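PDB 3HVN: hemolysin from Streptococcus suis, which probably acts as a cholesterol-dependent cytolysin, binding cholesterol-containing host membranes and forming oligomeric pores that lyse the cell. Local coordinates for residues T185-F197 with I376-T388. The protein carries 1 engineered substitution. Sequence-based numbering, arbitrary orientation.
Sequences TMAYSMSQLKTKF and ILSNSEYIETTST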
loop_
_atom_site.group_PDB
_atom_site.type_symbol
_atom_site.label_atom_id
_atom_site.label_comp_id
_atom_site.label_asym_id
_atom_site.label_seq_id
_atom_site.Cartn_x
_atom_site.Cartn_y
_atom_site.Cartn_z
ATOM N N THR A 185 -1.637 -0.483 -0.182
ATOM C CA THR A 185 -0.453 -1.333 -0.281
ATOM C C THR A 185 0.663 -0.666 -1.081
ATOM O O THR A 185 0.428 -0.134 -2.165
ATOM C CB THR A 185 -0.777 -2.699 -0.918
ATOM O OG1 THR A 185 0.420 -3.483 -1.009
ATOM C CG2 THR A 185 -1.364 -2.515 -2.308
ATOM N N MET A 186 1.877 -0.696 -0.540
ATOM C CA MET A 186 3.032 -0.146 -1.238
ATOM C C MET A 186 3.327 -0.966 -2.489
ATOM O O MET A 186 3.242 -2.195 -2.468
ATOM C CB MET A 186 4.257 -0.125 -0.320
ATOM C CG MET A 186 4.072 0.691 0.948
ATOM S SD MET A 186 3.655 2.413 0.615
ATOM C CE MET A 186 5.014 2.891 -0.449
ATOM N N ALA A 187 3.672 -0.286 -3.577
ATOM C CA ALA A 187 3.912 -0.962 -4.848
ATOM C C ALA A 187 5.343 -1.479 -4.967
ATOM O O ALA A 187 6.303 -0.734 -4.768
ATOM C CB ALA A 187 3.583 -0.039 -6.011
ATOM N N TYR A 188 5.477 -2.760 -5.299
ATOM C CA TYR A 188 6.788 -3.372 -5.485
ATOM C C TYR A 188 6.809 -4.300 -6.696
ATOM O O TYR A 188 7.820 -4.403 -7.391
ATOM C CB TYR A 188 7.208 -4.146 -4.233
ATOM C CG TYR A 188 7.398 -3.283 -3.007
ATOM C CD1 TYR A 188 6.414 -3.206 -2.030
ATOM C CD2 TYR A 188 8.560 -2.544 -2.826
ATOM C CE1 TYR A 188 6.583 -2.420 -0.907
ATOM C CE2 TYR A 188 8.737 -1.754 -1.706
ATOM C CZ TYR A 188 7.745 -1.695 -0.750
ATOM O OH TYR A 188 7.915 -0.910 0.366
ATOM N N SER A 189 5.690 -4.975 -6.945
ATOM C CA SER A 189 5.613 -5.927 -8.048
ATOM C C SER A 189 4.220 -6.012 -8.667
ATOM O O SER A 189 3.209 -6.117 -7.962
ATOM C CB SER A 189 6.066 -7.316 -7.591
ATOM O OG SER A 189 5.968 -8.254 -8.649
ATOM N N MET A 190 4.182 -5.968 -9.995
ATOM C CA MET A 190 2.934 -6.093 -10.733
ATOM C C MET A 190 2.175 -7.330 -10.277
ATOM O O MET A 190 0.956 -7.299 -10.135
ATOM C CB MET A 190 3.201 -6.168 -12.237
ATOM C CG MET A 190 1.963 -6.460 -13.069
ATOM S SD MET A 190 0.634 -5.276 -12.781
ATOM C CE MET A 190 1.459 -3.742 -13.196
ATOM N N SER A 191 2.907 -8.415 -10.038
ATOM C CA SER A 191 2.300 -9.664 -9.596
ATOM C C SER A 191 1.728 -9.549 -8.185
ATOM O O SER A 191 0.606 -9.984 -7.924
ATOM C CB SER A 191 3.313 -10.808 -9.663
ATOM O OG SER A 191 4.435 -10.547 -8.837
ATOM N N GLN A 192 2.503 -8.965 -7.276
ATOM C CA GLN A 192 2.051 -8.800 -5.899
ATOM C C GLN A 192 0.836 -7.876 -5.843
ATOM O O GLN A 192 -0.066 -8.067 -5.022
ATOM C CB GLN A 192 3.188 -8.300 -4.998
ATOM C CG GLN A 192 3.572 -6.842 -5.184
ATOM C CD GLN A 192 2.864 -5.918 -4.212
ATOM O OE1 GLN A 192 2.273 -6.366 -3.230
ATOM N NE2 GLN A 192 2.927 -4.619 -4.478
ATOM N N LEU A 193 0.810 -6.883 -6.728
ATOM C CA LEU A 193 -0.373 -6.043 -6.875
ATOM C C LEU A 193 -1.517 -6.876 -7.444
ATOM O O LEU A 193 -2.674 -6.733 -7.038
ATOM C CB LEU A 193 -0.080 -4.849 -7.782
ATOM C CG LEU A 193 0.908 -3.826 -7.225
ATOM C CD1 LEU A 193 1.257 -2.790 -8.277
ATOM C CD2 LEU A 193 0.349 -3.163 -5.974
ATOM N N LYS A 194 -1.177 -7.755 -8.385
ATOM C CA LYS A 194 -2.138 -8.676 -8.981
ATOM C C LYS A 194 -2.712 -9.605 -7.922
ATOM O O LYS A 194 -3.803 -10.158 -8.086
ATOM C CB LYS A 194 -1.479 -9.501 -10.085
ATOM C CG LYS A 194 -1.215 -8.736 -11.370
ATOM C CD LYS A 194 -2.343 -8.912 -12.369
ATOM C CE LYS A 194 -2.387 -10.340 -12.884
ATOM N NZ LYS A 194 -3.267 -10.475 -14.075
ATOM N N THR A 195 -1.967 -9.774 -6.834
ATOM C CA THR A 195 -2.426 -10.584 -5.716
ATOM C C THR A 195 -3.232 -9.731 -4.746
ATOM O O THR A 195 -4.225 -10.187 -4.180
ATOM C CB THR A 195 -1.250 -11.234 -4.970
ATOM O OG1 THR A 195 -0.565 -12.133 -5.850
ATOM C CG2 THR A 195 -1.745 -12.008 -3.753
ATOM N N LYS A 196 -2.799 -8.488 -4.565
ATOM C CA LYS A 196 -3.469 -7.574 -3.648
ATOM C C LYS A 196 -4.823 -7.112 -4.184
ATOM O O LYS A 196 -5.707 -6.747 -3.408
ATOM C CB LYS A 196 -2.583 -6.361 -3.356
ATOM C CG LYS A 196 -3.157 -5.401 -2.325
ATOM C CD LYS A 196 -3.180 -6.020 -0.937
ATOM C CE LYS A 196 -3.654 -5.017 0.104
ATOM N NZ LYS A 196 -3.586 -5.568 1.486
ATOM N N PHE A 197 -4.987 -7.132 -5.505
ATOM C CA PHE A 197 -6.223 -6.654 -6.119
ATOM C C PHE A 197 -6.841 -7.643 -7.104
ATOM O O PHE A 197 -8.061 -7.662 -7.293
ATOM C CB PHE A 197 -5.991 -5.306 -6.804
ATOM C CG PHE A 197 -5.436 -4.255 -5.890
ATOM C CD1 PHE A 197 -4.076 -4.001 -5.852
ATOM C CD2 PHE A 197 -6.273 -3.528 -5.060
ATOM C CE1 PHE A 197 -3.562 -3.038 -5.008
ATOM C CE2 PHE A 197 -5.764 -2.563 -4.213
ATOM C CZ PHE A 197 -4.408 -2.317 -4.187
ATOM N N ILE A 376 -11.296 -17.249 -3.902
ATOM C CA ILE A 376 -10.128 -17.260 -4.771
ATOM C C ILE A 376 -8.861 -17.094 -3.940
ATOM O O ILE A 376 -8.773 -16.203 -3.090
ATOM C CB ILE A 376 -10.190 -16.142 -5.833
ATOM C CG1 ILE A 376 -11.181 -16.503 -6.943
ATOM C CG2 ILE A 376 -8.814 -15.897 -6.429
ATOM C CD1 ILE A 376 -12.635 -16.412 -6.528
ATOM N N LEU A 377 -7.889 -17.969 -4.179
ATOM C CA LEU A 377 -6.597 -17.884 -3.515
ATOM C C LEU A 377 -5.543 -17.429 -4.515
ATOM O O LEU A 377 -5.627 -17.747 -5.701
ATOM C CB LEU A 377 -6.208 -19.237 -2.917
ATOM C CG LEU A 377 -4.828 -19.325 -2.259
ATOM C CD1 LEU A 377 -4.676 -18.274 -1.170
ATOM C CD2 LEU A 377 -4.586 -20.719 -1.700
ATOM N N SER A 378 -4.556 -16.679 -4.039
ATOM C CA SER A 378 -3.502 -16.175 -4.910
ATOM C C SER A 378 -2.218 -15.899 -4.137
ATOM O O SER A 378 -2.219 -15.162 -3.149
ATOM C CB SER A 378 -3.965 -14.910 -5.633
ATOM O OG SER A 378 -2.994 -14.471 -6.567
ATOM N N ASN A 379 -1.122 -16.499 -4.594
ATOM C CA ASN A 379 0.183 -16.283 -3.980
ATOM C C ASN A 379 1.130 -15.555 -4.923
ATOM O O ASN A 379 1.034 -15.700 -6.142
ATOM C CB ASN A 379 0.802 -17.614 -3.546
ATOM C CG ASN A 379 0.196 -18.147 -2.265
ATOM O OD1 ASN A 379 -0.397 -17.400 -1.490
ATOM N ND2 ASN A 379 0.348 -19.446 -2.034
ATOM N N SER A 380 2.045 -14.773 -4.361
ATOM C CA SER A 380 3.015 -14.056 -5.184
ATOM C C SER A 380 4.226 -13.574 -4.394
ATOM O O SER A 380 4.109 -12.720 -3.517
ATOM C CB SER A 380 2.349 -12.871 -5.887
ATOM O OG SER A 380 3.275 -12.182 -6.707
ATOM N N GLU A 381 5.392 -14.125 -4.714
ATOM C CA GLU A 381 6.639 -13.645 -4.135
ATOM C C GLU A 381 7.066 -12.361 -4.836
ATOM O O GLU A 381 6.828 -12.189 -6.031
ATOM C CB GLU A 381 7.737 -14.705 -4.253
ATOM C CG GLU A 381 7.620 -15.833 -3.242
ATOM C CD GLU A 381 8.722 -16.864 -3.387
ATOM O OE1 GLU A 381 9.082 -17.193 -4.536
ATOM O OE2 GLU A 381 9.224 -17.350 -2.352
ATOM N N TYR A 382 7.690 -11.459 -4.087
ATOM C CA TYR A 382 8.119 -10.181 -4.640
ATOM C C TYR A 382 9.333 -9.641 -3.893
ATOM O O TYR A 382 9.801 -10.247 -2.927
ATOM C CB TYR A 382 6.978 -9.166 -4.586
ATOM C CG TYR A 382 6.659 -8.682 -3.191
ATOM C CD1 TYR A 382 5.924 -9.468 -2.313
ATOM C CD2 TYR A 382 7.093 -7.440 -2.750
ATOM C CE1 TYR A 382 5.632 -9.030 -1.035
ATOM C CE2 TYR A 382 6.806 -6.993 -1.475
ATOM C CZ TYR A 382 6.076 -7.792 -0.622
ATOM O OH TYR A 382 5.786 -7.349 0.648
ATOM N N ILE A 383 9.838 -8.498 -4.344
ATOM C CA ILE A 383 11.002 -7.882 -3.724
ATOM C C ILE A 383 10.659 -6.542 -3.084
ATOM O O ILE A 383 10.285 -5.592 -3.772
ATOM C CB ILE A 383 12.137 -7.667 -4.741
ATOM C CG1 ILE A 383 12.606 -9.005 -5.310
ATOM C CG2 ILE A 383 13.297 -6.927 -4.093
ATOM C CD1 ILE A 383 13.154 -9.952 -4.267
ATOM N N GLU A 384 10.783 -6.475 -1.763
ATOM C CA GLU A 384 10.606 -5.218 -1.050
ATOM C C GLU A 384 11.921 -4.451 -1.038
ATOM O O GLU A 384 12.905 -4.891 -0.440
ATOM C CB GLU A 384 10.123 -5.465 0.381
ATOM C CG GLU A 384 10.071 -4.208 1.236
ATOM C CD GLU A 384 9.403 -4.441 2.576
ATOM O OE1 GLU A 384 8.487 -5.287 2.646
ATOM O OE2 GLU A 384 9.790 -3.775 3.559
ATOM N N THR A 385 11.931 -3.307 -1.714
ATOM C CA THR A 385 13.134 -2.494 -1.821
ATOM C C THR A 385 13.043 -1.270 -0.919
ATOM O O THR A 385 12.291 -0.336 -1.199
ATOM C CB THR A 385 13.374 -2.032 -3.270
ATOM O OG1 THR A 385 13.228 -3.144 -4.162
ATOM C CG2 THR A 385 14.770 -1.445 -3.416
ATOM N N THR A 386 13.810 -1.282 0.166
ATOM C CA THR A 386 13.833 -0.160 1.095
ATOM C C THR A 386 15.215 0.487 1.148
ATOM O O THR A 386 16.227 -0.191 1.336
ATOM C CB THR A 386 13.400 -0.585 2.514
ATOM O OG1 THR A 386 13.532 0.524 3.411
ATOM C CG2 THR A 386 14.253 -1.742 3.015
ATOM N N SER A 387 15.249 1.804 0.968
ATOM C CA SER A 387 16.497 2.554 1.017
ATOM C C SER A 387 16.505 3.491 2.218
ATOM O O SER A 387 15.455 3.801 2.779
ATOM C CB SER A 387 16.698 3.351 -0.273
ATOM O OG SER A 387 15.670 4.313 -0.444
ATOM N N THR A 388 17.693 3.938 2.612
ATOM C CA THR A 388 17.825 4.830 3.758
ATOM C C THR A 388 18.869 5.910 3.497
ATOM O O THR A 388 19.957 5.623 3.002
ATOM C CB THR A 388 18.208 4.053 5.030
ATOM O OG1 THR A 388 17.365 2.903 5.164
ATOM C CG2 THR A 388 18.058 4.936 6.259
#
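The ring of Y188 lies along the backbone of 383-385: CA of E384 sits over one of its faces, 4.2 Å from the ring centroid and displaced toward the rim in a CH-pi contact, while O of T385 meets the ring edge in plane. Beyond CA, the extended chain of E384 runs beside the tyrosine in the same direction, CG 4.0 Å from Y188 CZ, and its carboxylate goes on to a salt bridge with K82. Y382 approaches Y188 obliquely, the ring planes 34° apart, and its CD2 rests against Y188 CB at 3.6 Å. O of S380 lies in plane at the edge of the Y382 ring. With CG between the backbone N and the carbonyl carbon (chi1 71°), that ring swings toward Y188 and the aliphatic part of Q192; the backbone itself sets Y382 CB 3.6 Å from S189 CB. Here the domain 3 helices meet the long curved domain 2 sheet of cholesterol-dependent cytolysins. Helix 190-196, with S189 at its N-cap, packs the antiparallel sheet of strands 179-186 and 221-236 against the mixed sheet of 73-88 and 376-401; the axes of this helix and strand segment 376-388 come within 7.5 Å, their N-to-C directions 144° apart. As in relatives, helices 190-196, 201-208 and 212-217 probably form a bundle that leaves the domain 2 sheet and unfolds into a membrane-spanning hairpin during pore formation. At the start of the helix the contact turns polar: S191 OG lies between S189 OG, its hydrogen-bond partner, and S380 OG, 2.9 Å away. One turn on, T195 turns CG2 against O of S378, and its OG1 makes a weak hydrogen bond of 3.4 Å with S378 OG, with the carbonyl of S191 a competing acceptor.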